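Local coordinates for glucosamine-6-phosphate deaminase (Thermotoga maritima, PDB 1J5X), which is a protein of the SIS-domain family, with an alpha/beta fold built from two beta sheets of parallel strands and their flanking helices, at residues L66-S71 and V226-A231; F74-K79 and G219-F224. All coordinates share one frame; numbering follows the deposited sequence.

Contact 1. Residues L66-S71 and V226-A231; sequences LALTIS and VSLESA
Val226 and Thr69 mark the nearest approach of the backbones of 226-231 and 66-71, with CA atoms 6.7 Å apart, on helices 222-238 and 62-78 of this alpha/beta fold. Helix 62-78 belongs to the SIS domain and follows strand 54-59 of the five-stranded parallel sheet; helix 222-238 follows strand 214-218 of the four-stranded one, so the contact joins the two layered halves. The side chain of Val226 leaves its backbone pointing away from 66-71, and the approach is made by its backbone: Thr69 OG1 stands 3.8 Å from Val226 N, with no hydrogen bond between them. That hydroxyl is instead bonded to Asn65 O one turn earlier in its own helix. The two CG2 methyls of Thr69 and Val226 come no nearer than 4.5 Å. Leu228 makes the apolar contact, its CD1 lying 4.0 Å from Leu68 CD2, and the two leucine side chains cross at about a right angle. Leu68 reaches across with CG trans to its own N (chi1 178°). Glu229 does not touch 66-71, but its OE1 is hydrogen-bonded to Asn65 ND2, a polar tie between the same helices. At Ser230, N and OG approach Val226 O from opposite faces of the carbonyl plane, OG at 2.9 Å.

Contact 2. Residues F74-K79 and G219-F224; sequences FERVLK and GMSEFF
With CG trans to the backbone N and an extended chi2, the Arg76 chain runs out from its helix and then bends at chi3, -56°, which turns the guanidinium edge toward Glu222. The glutamate bends in its turn at chi2, 85°, presenting both carboxylate oxygens to that edge. A side-on, two-pronged salt bridge to this buried residue results: Arg76 NE donates to Glu222 OE2 at 2.8 Å, and Arg76 NH2 to Glu222 OE1 at 2.9 Å. Each oxygen accepts through its syn lone pair. The bonds are close to straight, the one from NE reaching 170° at the hydrogen, and the two flat groups are nearly coplanar, so the double grip restrains rotation of both. In the alpha/beta fold this pair joins the last turn of helix 62-78, in the SIS domain, to the first turn of helix 222-238. Ser221 sits at the N-cap position of the latter, though its side chain makes no capping bond. The CB of Ser221 also meets the guanidinium at its edge and in its plane, 3.7 Å from Arg76 NH2. Trp305, from a loop, makes a cation-pi contact with Arg76 and also touches Glu222.

Contacts 1 and 2 are successive meetings of the same two helices, 62-78 and 222-238, with centres 10 Å apart. The centre of contact 1 lies about 4 Å from the centre of the chain, that of contact 2 about 12 Å; the inner one consists of apolar and backbone contacts, the outer one of a charged pair. The helices run in opposite senses: the later part of 62-78 meets the start of 222-238. Packing contacts join the sites directly, among them Thr69 CG2 to Glu222 O at 3.6 Å and Leu68 CD2 to Phe224 CE2 at 4.1 Å. Along the chain, contact 2 is nested inside the loop that contact 1 closes.

Contact 1. Residues L66-S71 and V226-A231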
loop_
_atom_site.group_PDB
_atom_site.type_symbol
_atom_site.label_atom_id
_atom_site.label_comp_id
_atom_site.label_asym_id
_atom_site.label_seq_id
_atom_site.Cartn_x
_atom_site.Cartn_y
_atom_site.Cartn_z
ATOM N N LEU A 66 -3.750 2.810 0.207
ATOM C CA LEU A 66 -3.043 3.214 1.398
ATOM C C LEU A 66 -4.104 3.424 2.505
ATOM O O LEU A 66 -3.965 2.908 3.637
ATOM C CB LEU A 66 -2.302 4.509 1.091
ATOM C CG LEU A 66 -1.508 5.166 2.207
ATOM C CD1 LEU A 66 -0.569 4.186 2.802
ATOM C CD2 LEU A 66 -0.734 6.435 1.636
ATOM N N ALA A 67 -5.185 4.127 2.166
ATOM C CA ALA A 67 -6.308 4.421 3.097
ATOM C C ALA A 67 -6.912 3.107 3.606
ATOM O O ALA A 67 -7.198 2.956 4.784
ATOM C CB ALA A 67 -7.423 5.232 2.365
ATOM N N LEU A 68 -7.098 2.149 2.707
ATOM C CA LEU A 68 -7.648 0.860 3.106
ATOM C C LEU A 68 -6.703 0.165 4.096
ATOM O O LEU A 68 -7.137 -0.279 5.178
ATOM C CB LEU A 68 -7.840 -0.037 1.893
ATOM C CG LEU A 68 -8.357 -1.429 2.199
ATOM C CD1 LEU A 68 -9.778 -1.363 2.819
ATOM C CD2 LEU A 68 -8.430 -2.214 0.872
ATOM N N THR A 69 -5.422 0.095 3.741
ATOM C CA THR A 69 -4.442 -0.566 4.605
ATOM C C THR A 69 -4.381 0.059 5.994
ATOM O O THR A 69 -4.443 -0.661 7.004
ATOM C CB THR A 69 -3.052 -0.529 3.970
ATOM O OG1 THR A 69 -3.152 -1.072 2.631
ATOM C CG2 THR A 69 -2.063 -1.454 4.809
ATOM N N ILE A 70 -4.315 1.400 6.081
ATOM C CA ILE A 70 -4.229 1.983 7.402
ATOM C C ILE A 70 -5.553 1.885 8.164
ATOM O O ILE A 70 -5.553 1.737 9.394
ATOM C CB ILE A 70 -3.650 3.444 7.312
ATOM C CG1 ILE A 70 -3.376 4.026 8.719
ATOM C CG2 ILE A 70 -4.608 4.334 6.517
ATOM C CD1 ILE A 70 -2.315 3.166 9.545
ATOM N N SER A 71 -6.696 1.893 7.460
ATOM C CA SER A 71 -8.007 1.796 8.132
ATOM C C SER A 71 -8.053 0.464 8.948
ATOM O O SER A 71 -8.531 0.428 10.114
ATOM C CB SER A 71 -9.183 1.845 7.128
ATOM O OG SER A 71 -9.301 0.698 6.296
ATOM N N VAL A 226 -2.167 -4.406 1.160
ATOM C CA VAL A 226 -0.814 -4.466 0.574
ATOM C C VAL A 226 -0.937 -5.164 -0.787
ATOM O O VAL A 226 -0.238 -4.790 -1.737
ATOM C CB VAL A 226 0.146 -5.319 1.463
ATOM C CG1 VAL A 226 1.424 -5.668 0.706
ATOM C CG2 VAL A 226 0.494 -4.526 2.753
ATOM N N SER A 227 -1.797 -6.182 -0.843
ATOM C CA SER A 227 -2.013 -6.964 -2.087
ATOM C C SER A 227 -2.676 -6.113 -3.170
ATOM O O SER A 227 -2.271 -6.144 -4.342
ATOM C CB SER A 227 -2.803 -8.236 -1.752
ATOM O OG SER A 227 -1.952 -9.139 -0.979
ATOM N N LEU A 228 -3.651 -5.280 -2.782
ATOM C CA LEU A 228 -4.297 -4.426 -3.784
ATOM C C LEU A 228 -3.291 -3.468 -4.375
ATOM O O LEU A 228 -3.261 -3.246 -5.619
ATOM C CB LEU A 228 -5.415 -3.580 -3.196
ATOM C CG LEU A 228 -6.847 -3.983 -3.452
ATOM C CD1 LEU A 228 -7.674 -2.748 -2.988
ATOM C CD2 LEU A 228 -7.187 -4.368 -4.961
ATOM N N GLU A 229 -2.475 -2.867 -3.496
ATOM C CA GLU A 229 -1.454 -1.942 -3.925
ATOM C C GLU A 229 -0.425 -2.721 -4.805
ATOM O O GLU A 229 -0.010 -2.216 -5.871
ATOM C CB GLU A 229 -0.738 -1.303 -2.711
ATOM C CG GLU A 229 0.480 -0.388 -3.037
ATOM C CD GLU A 229 0.159 0.848 -3.911
ATOM O OE1 GLU A 229 -1.021 1.020 -4.301
ATOM O OE2 GLU A 229 1.097 1.617 -4.175
ATOM N N SER A 230 -0.103 -3.961 -4.418
ATOM C CA SER A 230 0.873 -4.729 -5.221
ATOM C C SER A 230 0.351 -4.913 -6.680
ATOM O O SER A 230 1.084 -4.711 -7.681
ATOM C CB SER A 230 1.084 -6.080 -4.595
ATOM O OG SER A 230 1.816 -5.903 -3.372
ATOM N N ALA A 231 -0.901 -5.295 -6.803
ATOM C CA ALA A 231 -1.452 -5.482 -8.143
ATOM C C ALA A 231 -1.399 -4.208 -8.938
ATOM O O ALA A 231 -1.040 -4.216 -10.130
ATOM C CB ALA A 231 -2.906 -6.039 -8.043
#

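Contact 2. Residues F74-K79 and G219-F224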
loop_
_atom_site.group_PDB
_atom_site.type_symbol
_atom_site.label_atom_id
_atom_site.label_comp_id
_atom_site.label_asym_id
_atom_site.label_seq_id
_atom_site.Cartn_x
_atom_site.Cartn_y
_atom_site.Cartn_z
ATOM N N PHE A 74 -5.723 0.988 12.076
ATOM C CA PHE A 74 -6.319 1.881 13.084
ATOM C C PHE A 74 -7.422 1.219 13.896
ATOM O O PHE A 74 -7.486 1.360 15.132
ATOM C CB PHE A 74 -6.918 3.134 12.444
ATOM C CG PHE A 74 -6.002 4.297 12.520
ATOM C CD1 PHE A 74 -4.780 4.262 11.860
ATOM C CD2 PHE A 74 -6.371 5.455 13.225
ATOM C CE1 PHE A 74 -3.937 5.356 11.891
ATOM C CE2 PHE A 74 -5.530 6.565 13.268
ATOM C CZ PHE A 74 -4.320 6.523 12.607
ATOM N N GLU A 75 -8.297 0.507 13.214
ATOM C CA GLU A 75 -9.360 -0.193 13.915
ATOM C C GLU A 75 -8.718 -1.251 14.825
ATOM O O GLU A 75 -9.163 -1.447 15.962
ATOM C CB GLU A 75 -10.286 -0.922 12.942
ATOM C CG GLU A 75 -11.380 -1.669 13.664
ATOM C CD GLU A 75 -12.449 -2.333 12.748
ATOM O OE1 GLU A 75 -12.128 -2.807 11.640
ATOM O OE2 GLU A 75 -13.620 -2.400 13.180
ATOM N N ARG A 76 -7.694 -1.910 14.332
ATOM C CA ARG A 76 -7.019 -2.978 15.104
ATOM C C ARG A 76 -6.343 -2.446 16.377
ATOM O O ARG A 76 -6.503 -2.999 17.489
ATOM C CB ARG A 76 -5.953 -3.667 14.226
ATOM C CG ARG A 76 -5.236 -4.857 14.915
ATOM C CD ARG A 76 -4.177 -5.528 14.061
ATOM N NE ARG A 76 -4.682 -6.006 12.759
ATOM C CZ ARG A 76 -5.434 -7.088 12.582
ATOM N NH1 ARG A 76 -5.795 -7.842 13.636
ATOM N NH2 ARG A 76 -5.852 -7.434 11.351
ATOM N N VAL A 77 -5.572 -1.388 16.241
ATOM C CA VAL A 77 -4.862 -0.907 17.420
ATOM C C VAL A 77 -5.567 0.122 18.255
ATOM O O VAL A 77 -5.296 0.205 19.475
ATOM C CB VAL A 77 -3.419 -0.402 17.091
ATOM C CG1 VAL A 77 -2.657 -1.466 16.278
ATOM C CG2 VAL A 77 -3.469 0.918 16.356
ATOM N N LEU A 78 -6.481 0.897 17.683
ATOM C CA LEU A 78 -7.195 1.898 18.497
ATOM C C LEU A 78 -8.613 1.478 18.873
ATOM O O LEU A 78 -9.251 2.152 19.658
ATOM C CB LEU A 78 -7.289 3.256 17.758
ATOM C CG LEU A 78 -5.935 3.940 17.663
ATOM C CD1 LEU A 78 -6.042 5.095 16.638
ATOM C CD2 LEU A 78 -5.561 4.519 19.068
ATOM N N LYS A 79 -9.084 0.374 18.305
ATOM C CA LYS A 79 -10.421 -0.133 18.561
ATOM C C LYS A 79 -11.501 0.882 18.282
ATOM O O LYS A 79 -12.401 1.036 19.067
ATOM C CB LYS A 79 -10.571 -0.574 20.046
ATOM C CG LYS A 79 -9.480 -1.407 20.543
ATOM C CD LYS A 79 -9.195 -2.540 19.635
ATOM C CE LYS A 79 -7.972 -3.289 20.145
ATOM N NZ LYS A 79 -8.401 -4.621 20.679
ATOM N N GLY A 219 -3.485 -11.818 0.390
ATOM C CA GLY A 219 -3.134 -11.431 1.769
ATOM C C GLY A 219 -4.408 -11.086 2.517
ATOM O O GLY A 219 -5.401 -10.694 1.892
HETATM N N MSE A 220 -4.405 -11.233 3.847
HETATM C CA MSE A 220 -5.580 -10.879 4.628
HETATM C C MSE A 220 -5.455 -9.541 5.343
HETATM O O MSE A 220 -4.348 -9.137 5.724
HETATM C CB MSE A 220 -5.842 -11.936 5.741
HETATM C CG MSE A 220 -6.154 -13.295 5.120
HETATM SE SE MSE A 220 -6.494 -14.470 6.725
HETATM C CE MSE A 220 -7.452 -16.004 5.815
ATOM N N SER A 221 -6.617 -8.913 5.556
ATOM C CA SER A 221 -6.725 -7.673 6.305
ATOM C C SER A 221 -5.729 -6.635 5.818
ATOM O O SER A 221 -5.789 -6.289 4.649
ATOM C CB SER A 221 -6.509 -7.976 7.799
ATOM O OG SER A 221 -7.402 -8.999 8.188
ATOM N N GLU A 222 -4.869 -6.098 6.695
ATOM C CA GLU A 222 -3.874 -5.131 6.209
ATOM C C GLU A 222 -3.085 -5.684 4.998
ATOM O O GLU A 222 -2.730 -4.884 4.090
ATOM C CB GLU A 222 -2.829 -4.775 7.253
ATOM C CG GLU A 222 -3.325 -3.887 8.365
ATOM C CD GLU A 222 -4.001 -4.730 9.531
ATOM O OE1 GLU A 222 -4.595 -5.791 9.267
ATOM O OE2 GLU A 222 -3.979 -4.280 10.696
ATOM N N PHE A 223 -2.816 -6.994 4.987
ATOM C CA PHE A 223 -2.045 -7.581 3.859
ATOM C C PHE A 223 -2.848 -7.689 2.567
ATOM O O PHE A 223 -2.267 -7.924 1.498
ATOM C CB PHE A 223 -1.469 -8.923 4.260
ATOM C CG PHE A 223 -0.410 -8.815 5.347
ATOM C CD1 PHE A 223 -0.001 -7.539 5.842
ATOM C CD2 PHE A 223 0.139 -9.983 5.875
ATOM C CE1 PHE A 223 0.955 -7.407 6.850
ATOM C CE2 PHE A 223 1.093 -9.897 6.896
ATOM C CZ PHE A 223 1.512 -8.601 7.391
ATOM N N PHE A 224 -4.176 -7.587 2.671
ATOM C CA PHE A 224 -5.036 -7.523 1.470
ATOM C C PHE A 224 -4.812 -6.122 0.886
ATOM O O PHE A 224 -4.678 -5.975 -0.324
ATOM C CB PHE A 224 -6.529 -7.651 1.812
ATOM C CG PHE A 224 -7.411 -7.409 0.627
ATOM C CD1 PHE A 224 -7.313 -8.220 -0.496
ATOM C CD2 PHE A 224 -8.254 -6.297 0.606
ATOM C CE1 PHE A 224 -8.028 -7.936 -1.657
ATOM C CE2 PHE A 224 -9.001 -5.998 -0.568
ATOM C CZ PHE A 224 -8.867 -6.817 -1.693
#